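Local coordinates for protein L-Ribose isomerase (PDB 4Q0S) that isomerises the rare sugar L-ribose, probably by aldose-ketose interconversion to L-ribulose, in a metal-containing cupin barrel, at residues A[46-58]-A[245-259]. Residues are numbered along the deposited sequence; the frame is centred on the assembly and turned at random.
Sequences NDSAGIVFGADQY and FVSDAANTGRLQTAI. With NCO (cobalt hexammine(III)), chain E; RB0 (D-ribitol), chain C.
T257 OG1 donates to the backbone O of G50 over 2.5 Å, in the carbonyl plane. The T257 chi1 of -54° sets OG1 beside the backbone N and turns it to the strand. A second direct hydrogen bond between 46-58 and 245-259 is nearly straight: A258 N gives its hydrogen to the hydroxyl OH of Y58, at 2.7 Å and 172°. Y58 CZ also rests against the methyl of A258, and V52 CG1 lies over the centre of the Y58 ring.

Two waters bridge the segments beside these bonds. One accepts from V52 N and donates to T257 OG1 at 2.6 Å. The other lies between Y58 OH and Q256 O.

R254 carries the contact into the sugar pocket. Its NE and NH1 both donate to O1 of the bound D-ribitol, with NH1 at 3.0 Å from O1. NH1 also forms a salt bridge with E222. I51 CD1 sits over one face of the R254 guanidinium, 3.8 Å above its plane and over its centre. R254 CG lies 3.6 Å from F53 CE2. The two side chains run side by side, with ring and guanidinium planes 79° apart.

The F53 ring meets the F245 ring obliquely. F53 points its edge at ribitol O1. The F245 ring in turn stacks on H117, a ligand of the cobalt(II) ion. F53 CB packs on A250 CB. Backbones come close where G54 CA lies 3.1 Å from A249 O.

The C-terminal helix 248-254 thus lies against edge strand 50-52 of the cupin barrel and the turn after it. Together they build one wall of the ribitol pocket beside the metal site.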
ATOM      1  N   ASN A  46      10.263   2.687 -20.287  1.00 31.05           N
ATOM      2  CA  ASN A  46      10.944   2.698 -21.581  1.00 32.39           C
ATOM      3  C   ASN A  46      12.258   1.921 -21.585  1.00 32.20           C
ATOM      4  O   ASN A  46      12.655   1.330 -20.573  1.00 32.53           O
ATOM      5  CB  ASN A  46      11.212   4.146 -21.995  1.00 31.41           C
ATOM      6  CG  ASN A  46      11.907   4.936 -20.906  1.00 30.08           C
ATOM      7  OD1 ASN A  46      13.002   4.582 -20.477  1.00 29.75           O
ATOM      8  ND2 ASN A  46      11.269   6.004 -20.442  1.00 31.32           N
ATOM      9  N   ASP A  47      12.931   1.937 -22.736  1.00 32.81           N
ATOM     10  CA  ASP A  47      14.197   1.228 -22.907  1.00 33.49           C
ATOM     11  C   ASP A  47      15.390   1.905 -22.240  1.00 31.82           C
ATOM     12  O   ASP A  47      16.523   1.472 -22.420  1.00 32.57           O
ATOM     13  CB  ASP A  47      14.504   1.030 -24.394  1.00 34.57           C
ATOM     14  CG  ASP A  47      13.511   0.116 -25.077  1.00 35.94           C
ATOM     15  OD1 ASP A  47      12.896  -0.725 -24.386  1.00 35.22           O
ATOM     16  OD2 ASP A  47      13.359   0.227 -26.310  1.00 39.16           O
ATOM     17  N   SER A  48      15.141   2.969 -21.486  1.00 30.48           N
ATOM     18  CA  SER A  48      16.216   3.656 -20.785  1.00 31.33           C
ATOM     19  C   SER A  48      16.106   3.435 -19.275  1.00 31.64           C
ATOM     20  O   SER A  48      17.031   3.755 -18.522  1.00 30.90           O
ATOM     21  CB  SER A  48      16.180   5.156 -21.085  1.00 32.19           C
ATOM     22  OG  SER A  48      16.564   5.417 -22.421  1.00 34.17           O
ATOM     23  N   ALA A  49      14.977   2.879 -18.839  1.00 28.13           N
ATOM     24  CA  ALA A  49      14.749   2.635 -17.421  1.00 26.86           C
ATOM     25  C   ALA A  49      15.678   1.574 -16.846  1.00 26.35           C
ATOM     26  O   ALA A  49      16.161   1.709 -15.724  1.00 27.52           O
ATOM     27  CB  ALA A  49      13.286   2.240 -17.189  1.00 26.51           C
ATOM     28  N   GLY A  50      15.924   0.512 -17.606  1.00 26.92           N
ATOM     29  CA  GLY A  50      16.804  -0.545 -17.139  1.00 26.78           C
ATOM     30  C   GLY A  50      18.239  -0.195 -17.489  1.00 28.68           C
ATOM     31  O   GLY A  50      18.575  -0.058 -18.663  1.00 29.19           O
ATOM     32  N   ILE A  51      19.085  -0.061 -16.471  1.00 27.45           N
ATOM     33  CA  ILE A  51      20.480   0.327 -16.672  1.00 27.58           C
ATOM     34  C   ILE A  51      21.515  -0.732 -16.296  1.00 27.37           C
ATOM     35  O   ILE A  51      21.431  -1.367 -15.245  1.00 29.71           O
ATOM     36  CB  ILE A  51      20.782   1.612 -15.862  1.00 27.33           C
ATOM     37  CG1 ILE A  51      19.766   2.697 -16.226  1.00 26.97           C
ATOM     38  CG2 ILE A  51      22.203   2.107 -16.138  1.00 28.36           C
ATOM     39  CD1 ILE A  51      19.737   3.860 -15.229  1.00 23.95           C
ATOM     40  N   VAL A  52      22.497  -0.919 -17.168  1.00 28.50           N
ATOM     41  CA  VAL A  52      23.585  -1.864 -16.928  1.00 29.40           C
ATOM     42  C   VAL A  52      24.841  -0.998 -17.044  1.00 30.68           C
ATOM     43  O   VAL A  52      25.091  -0.400 -18.092  1.00 31.57           O
ATOM     44  CB  VAL A  52      23.596  -2.988 -17.989  1.00 29.46           C
ATOM     45  CG1 VAL A  52      24.724  -3.969 -17.705  1.00 28.13           C
ATOM     46  CG2 VAL A  52      22.249  -3.715 -17.983  1.00 28.65           C
ATOM     47  N   PHE A  53      25.616  -0.917 -15.965  1.00 30.29           N
ATOM     48  CA  PHE A  53      26.807  -0.071 -15.937  1.00 30.99           C
ATOM     49  C   PHE A  53      28.089  -0.668 -16.507  1.00 31.75           C
ATOM     50  O   PHE A  53      29.018  -0.996 -15.767  1.00 32.24           O
ATOM     51  CB  PHE A  53      27.068   0.411 -14.506  1.00 30.12           C
ATOM     52  CG  PHE A  53      25.929   1.207 -13.911  1.00 29.43           C
ATOM     53  CD1 PHE A  53      24.901   0.570 -13.220  1.00 29.83           C
ATOM     54  CD2 PHE A  53      25.890   2.593 -14.042  1.00 31.67           C
ATOM     55  CE1 PHE A  53      23.852   1.301 -12.664  1.00 29.22           C
ATOM     56  CE2 PHE A  53      24.844   3.338 -13.492  1.00 30.64           C
ATOM     57  CZ  PHE A  53      23.824   2.691 -12.801  1.00 30.26           C
ATOM     58  N   GLY A  54      28.144  -0.790 -17.825  1.00 33.22           N
ATOM     59  CA  GLY A  54      29.334  -1.332 -18.454  1.00 35.70           C
ATOM     60  C   GLY A  54      29.150  -2.680 -19.117  1.00 35.68           C
ATOM     61  O   GLY A  54      28.370  -3.516 -18.657  1.00 35.02           O
ATOM     62  N   ALA A  55      29.897  -2.886 -20.198  1.00 36.94           N
ATOM     63  CA  ALA A  55      29.856  -4.116 -20.984  1.00 37.37           C
ATOM     64  C   ALA A  55      29.997  -5.404 -20.178  1.00 38.02           C
ATOM     65  O   ALA A  55      29.291  -6.377 -20.435  1.00 40.11           O
ATOM     66  CB  ALA A  55      30.935  -4.066 -22.062  1.00 38.13           C
ATOM     67  N   ASP A  56      30.907  -5.426 -19.212  1.00 38.30           N
ATOM     68  CA  ASP A  56      31.095  -6.630 -18.419  1.00 39.83           C
ATOM     69  C   ASP A  56      30.018  -6.819 -17.349  1.00 38.64           C
ATOM     70  O   ASP A  56      30.062  -7.781 -16.580  1.00 36.94           O
ATOM     71  CB  ASP A  56      32.484  -6.629 -17.769  1.00 44.65           C
ATOM     72  CG  ASP A  56      32.771  -5.351 -17.013  1.00 49.77           C
ATOM     73  OD1 ASP A  56      31.921  -4.941 -16.195  1.00 52.23           O
ATOM     74  OD2 ASP A  56      33.850  -4.760 -17.229  1.00 54.63           O
ATOM     75  N   GLN A  57      29.051  -5.906 -17.301  1.00 36.88           N
ATOM     76  CA  GLN A  57      27.981  -6.005 -16.313  1.00 35.99           C
ATOM     77  C   GLN A  57      26.765  -6.730 -16.859  1.00 36.05           C
ATOM     78  O   GLN A  57      25.866  -7.107 -16.108  1.00 36.45           O
ATOM     79  CB  GLN A  57      27.585  -4.617 -15.808  1.00 34.16           C
ATOM     80  CG  GLN A  57      28.673  -3.984 -14.964  1.00 30.48           C
ATOM     81  CD  GLN A  57      29.182  -4.937 -13.903  1.00 30.04           C
ATOM     82  OE1 GLN A  57      28.472  -5.270 -12.956  1.00 30.51           O
ATOM     83  NE2 GLN A  57      30.413  -5.399 -14.067  1.00 31.90           N
ATOM     84  N   TYR A  58      26.741  -6.929 -18.171  1.00 34.94           N
ATOM     85  CA  TYR A  58      25.638  -7.634 -18.799  1.00 36.03           C
ATOM     86  C   TYR A  58      25.616  -9.083 -18.339  1.00 34.92           C
ATOM     87  O   TYR A  58      24.594  -9.758 -18.445  1.00 35.19           O
ATOM     88  CB  TYR A  58      25.763  -7.542 -20.318  1.00 35.29           C
ATOM     89  CG  TYR A  58      25.275  -6.218 -20.849  1.00 36.67           C
ATOM     90  CD1 TYR A  58      23.915  -5.992 -21.059  1.00 37.29           C
ATOM     91  CD2 TYR A  58      26.162  -5.167 -21.084  1.00 37.71           C
ATOM     92  CE1 TYR A  58      23.448  -4.755 -21.487  1.00 36.79           C
ATOM     93  CE2 TYR A  58      25.705  -3.922 -21.511  1.00 37.13           C
ATOM     94  CZ  TYR A  58      24.347  -3.722 -21.707  1.00 37.35           C
ATOM     95  OH  TYR A  58      23.885  -2.482 -22.093  1.00 37.04           O
ATOM     96  N   PHE A 245      31.464   8.493 -12.565  1.00 42.24           N
ATOM     97  CA  PHE A 245      31.637   7.159 -12.005  1.00 42.68           C
ATOM     98  C   PHE A 245      33.115   6.882 -11.770  1.00 42.63           C
ATOM     99  O   PHE A 245      33.958   7.267 -12.581  1.00 43.28           O
ATOM    100  CB  PHE A 245      31.038   6.117 -12.954  1.00 42.88           C
ATOM    101  CG  PHE A 245      29.542   6.185 -13.047  1.00 44.21           C
ATOM    102  CD1 PHE A 245      28.743   5.445 -12.179  1.00 44.88           C
ATOM    103  CD2 PHE A 245      28.927   7.042 -13.953  1.00 45.41           C
ATOM    104  CE1 PHE A 245      27.354   5.561 -12.210  1.00 45.42           C
ATOM    105  CE2 PHE A 245      27.535   7.169 -13.994  1.00 46.10           C
ATOM    106  CZ  PHE A 245      26.749   6.426 -13.119  1.00 45.79           C
ATOM    107  N   VAL A 246      33.422   6.227 -10.654  1.00 41.84           N
ATOM    108  CA  VAL A 246      34.802   5.896 -10.320  1.00 43.60           C
ATOM    109  C   VAL A 246      35.388   4.956 -11.372  1.00 46.02           C
ATOM    110  O   VAL A 246      36.544   5.102 -11.776  1.00 46.26           O
ATOM    111  CB  VAL A 246      34.895   5.228  -8.932  1.00 41.67           C
ATOM    112  CG1 VAL A 246      36.340   4.879  -8.617  1.00 39.98           C
ATOM    113  CG2 VAL A 246      34.336   6.159  -7.871  1.00 41.46           C
ATOM    114  N   SER A 247      34.586   3.991 -11.812  1.00 47.43           N
ATOM    115  CA  SER A 247      35.021   3.041 -12.828  1.00 49.97           C
ATOM    116  C   SER A 247      34.631   3.574 -14.204  1.00 51.05           C
ATOM    117  O   SER A 247      33.466   3.892 -14.442  1.00 50.41           O
ATOM    118  CB  SER A 247      34.357   1.686 -12.595  1.00 50.93           C
ATOM    119  OG  SER A 247      34.894   0.712 -13.470  1.00 57.27           O
ATOM    120  N   ASP A 248      35.599   3.671 -15.111  1.00 53.24           N
ATOM    121  CA  ASP A 248      35.323   4.191 -16.449  1.00 55.90           C
ATOM    122  C   ASP A 248      34.325   3.345 -17.225  1.00 57.60           C
ATOM    123  O   ASP A 248      33.577   3.864 -18.060  1.00 56.84           O
ATOM    124  CB  ASP A 248      36.616   4.321 -17.257  1.00 57.06           C
ATOM    125  CG  ASP A 248      37.576   5.330 -16.660  1.00 58.21           C
ATOM    126  OD1 ASP A 248      38.297   4.973 -15.704  1.00 58.45           O
ATOM    127  OD2 ASP A 248      37.596   6.485 -17.139  1.00 58.51           O
ATOM    128  N   ALA A 249      34.317   2.045 -16.952  1.00 59.10           N
ATOM    129  CA  ALA A 249      33.403   1.135 -17.629  1.00 62.46           C
ATOM    130  C   ALA A 249      31.953   1.505 -17.331  1.00 64.32           C
ATOM    131  O   ALA A 249      31.063   1.281 -18.151  1.00 64.80           O
ATOM    132  CB  ALA A 249      33.677  -0.298 -17.187  1.00 62.54           C
ATOM    133  N   ALA A 250      31.726   2.086 -16.156  1.00 66.75           N
ATOM    134  CA  ALA A 250      30.387   2.473 -15.729  1.00 68.71           C
ATOM    135  C   ALA A 250      29.829   3.716 -16.418  1.00 70.64           C
ATOM    136  O   ALA A 250      28.642   3.766 -16.742  1.00 71.40           O
ATOM    137  CB  ALA A 250      30.372   2.671 -14.220  1.00 68.04           C
ATOM    138  N   ASN A 251      30.675   4.718 -16.641  1.00 72.86           N
ATOM    139  CA  ASN A 251      30.232   5.962 -17.276  1.00 75.19           C
ATOM    140  C   ASN A 251      29.641   5.773 -18.667  1.00 76.19           C
ATOM    141  O   ASN A 251      28.651   6.413 -19.023  1.00 76.74           O
ATOM    142  CB  ASN A 251      31.387   6.963 -17.371  1.00 76.11           C
ATOM    143  CG  ASN A 251      31.226   8.133 -16.416  1.00 77.51           C
ATOM    144  OD1 ASN A 251      31.486   8.015 -15.218  1.00 78.03           O
ATOM    145  ND2 ASN A 251      30.781   9.269 -16.945  1.00 77.64           N
ATOM    146  N   THR A 252      30.254   4.896 -19.452  1.00 77.24           N
ATOM    147  CA  THR A 252      29.798   4.640 -20.812  1.00 78.52           C
ATOM    148  C   THR A 252      28.432   3.955 -20.885  1.00 78.99           C
ATOM    149  O   THR A 252      27.448   4.561 -21.317  1.00 79.15           O
ATOM    150  CB  THR A 252      30.826   3.782 -21.573  1.00 78.52           C
ATOM    151  OG1 THR A 252      30.992   2.525 -20.906  1.00 78.77           O
ATOM    152  CG2 THR A 252      32.168   4.498 -21.625  1.00 78.79           C
ATOM    153  N   GLY A 253      28.378   2.697 -20.460  1.00 79.35           N
ATOM    154  CA  GLY A 253      27.133   1.947 -20.501  1.00 79.38           C
ATOM    155  C   GLY A 253      25.962   2.577 -19.769  1.00 79.06           C
ATOM    156  O   GLY A 253      24.824   2.127 -19.907  1.00 79.22           O
ATOM    157  N   ARG A 254      26.229   3.618 -18.992  1.00 78.63           N
ATOM    158  CA  ARG A 254      25.179   4.289 -18.235  1.00 78.45           C
ATOM    159  C   ARG A 254      24.140   4.938 -19.153  1.00 77.95           C
ATOM    160  O   ARG A 254      22.936   4.777 -18.951  1.00 78.32           O
ATOM    161  CB  ARG A 254      25.802   5.355 -17.325  1.00 79.23           C
ATOM    162  CG  ARG A 254      24.951   5.755 -16.120  1.00 80.97           C
ATOM    163  CD  ARG A 254      23.602   6.341 -16.516  1.00 82.03           C
ATOM    164  NE  ARG A 254      22.820   6.745 -15.350  1.00 82.78           N
ATOM    165  CZ  ARG A 254      21.576   7.211 -15.408  1.00 82.58           C
ATOM    166  NH1 ARG A 254      20.944   7.555 -14.293  1.00 81.80           N
ATOM    167  NH2 ARG A 254      20.961   7.329 -16.578  1.00 82.47           N
ATOM    168  N   LEU A 255      24.608   5.661 -20.165  1.00 76.87           N
ATOM    169  CA  LEU A 255      23.719   6.361 -21.088  1.00 75.22           C
ATOM    170  C   LEU A 255      23.006   5.509 -22.145  1.00 73.55           C
ATOM    171  O   LEU A 255      22.288   6.049 -22.988  1.00 73.60           O
ATOM    172  CB  LEU A 255      24.487   7.490 -21.784  1.00 76.40           C
ATOM    173  CG  LEU A 255      25.146   8.540 -20.879  1.00 77.14           C
ATOM    174  CD1 LEU A 255      25.908   9.539 -21.734  1.00 77.56           C
ATOM    175  CD2 LEU A 255      24.090   9.251 -20.041  1.00 77.46           C
ATOM    176  N   GLN A 256      23.196   4.192 -22.114  1.00 70.91           N
ATOM    177  CA  GLN A 256      22.535   3.322 -23.090  1.00 68.24           C
ATOM    178  C   GLN A 256      22.619   1.839 -22.759  1.00 64.63           C
ATOM    179  O   GLN A 256      23.677   1.332 -22.383  1.00 64.77           O
ATOM    180  CB  GLN A 256      23.113   3.533 -24.492  1.00 70.81           C
ATOM    181  CG  GLN A 256      22.451   2.644 -25.542  1.00 74.54           C
ATOM    182  CD  GLN A 256      23.198   2.612 -26.862  1.00 76.70           C
ATOM    183  OE1 GLN A 256      23.345   3.635 -27.532  1.00 77.26           O
ATOM    184  NE2 GLN A 256      23.674   1.428 -27.244  1.00 77.68           N
ATOM    185  N   THR A 257      21.497   1.145 -22.918  1.00 59.37           N
ATOM    186  CA  THR A 257      21.430  -0.283 -22.647  1.00 54.04           C
ATOM    187  C   THR A 257      21.322  -1.052 -23.956  1.00 51.69           C
ATOM    188  O   THR A 257      20.447  -0.779 -24.778  1.00 51.77           O
ATOM    189  CB  THR A 257      20.211  -0.631 -21.776  1.00 54.22           C
ATOM    190  OG1 THR A 257      20.233   0.163 -20.585  1.00 53.38           O
ATOM    191  CG2 THR A 257      20.234  -2.106 -21.397  1.00 51.75           C
ATOM    192  N   ALA A 258      22.214  -2.016 -24.144  1.00 48.25           N
ATOM    193  CA  ALA A 258      22.218  -2.823 -25.355  1.00 46.28           C
ATOM    194  C   ALA A 258      21.159  -3.914 -25.269  1.00 44.96           C
ATOM    195  O   ALA A 258      21.331  -4.906 -24.559  1.00 44.19           O
ATOM    196  CB  ALA A 258      23.593  -3.443 -25.559  1.00 44.96           C
ATOM    197  N   ILE A 259      20.058  -3.724 -25.987  1.00 45.17           N
ATOM    198  CA  ILE A 259      18.976  -4.701 -25.993  1.00 44.90           C
ATOM    199  C   ILE A 259      18.943  -5.405 -27.345  1.00 45.92           C
ATOM    200  O   ILE A 259      18.651  -4.791 -28.374  1.00 45.67           O
ATOM    201  CB  ILE A 259      17.612  -4.022 -25.729  1.00 43.66           C
ATOM    202  CG1 ILE A 259      17.678  -3.220 -24.429  1.00 42.20           C
ATOM    203  CG2 ILE A 259      16.513  -5.079 -25.628  1.00 42.58           C
ATOM    204  CD1 ILE A 259      16.448  -2.376 -24.151  1.00 41.83           C
TER
HETATM  205 CO   NCO E 504      36.907   9.069 -14.138  1.00 45.06          CO
HETATM  206  N1  NCO E 504      37.313  10.822 -14.028  1.00 47.14           N
HETATM  207  N2  NCO E 504      37.393   9.066 -15.873  1.00 47.44           N
HETATM  208  N3  NCO E 504      36.419   9.073 -12.393  1.00 47.05           N
HETATM  209  N4  NCO E 504      35.216   9.499 -14.617  1.00 46.62           N
HETATM  210  N5  NCO E 504      38.593   8.642 -13.659  1.00 45.19           N
HETATM  211  N6  NCO E 504      36.500   7.312 -14.256  1.00 46.68           N
HETATM  212  C1  RB0 C 502      22.441   6.729 -10.920  1.00 51.96           C
HETATM  213  O1  RB0 C 502      22.803   6.346 -12.236  1.00 52.84           O
HETATM  214  C2  RB0 C 502      21.402   7.838 -10.982  1.00 51.75           C
HETATM  215  O2  RB0 C 502      22.013   9.055 -11.404  1.00 51.95           O
HETATM  216  C3  RB0 C 502      20.715   8.014  -9.611  1.00 49.21           C
HETATM  217  O3  RB0 C 502      19.600   8.884  -9.740  1.00 47.86           O
HETATM  218  C4  RB0 C 502      21.658   8.542  -8.525  1.00 46.55           C
HETATM  219  O4  RB0 C 502      22.773   9.188  -9.122  1.00 44.57           O
HETATM  220  C5  RB0 C 502      22.133   7.396  -7.637  1.00 45.36           C
HETATM  221  O5  RB0 C 502      22.873   7.908  -6.529  1.00 37.84           O
HETATM  222  O   HOH W   1      22.491   0.900 -19.575  1.00 37.14           O
HETATM  223  O   HOH W   2      24.945  -0.311 -20.937  1.00 46.52           O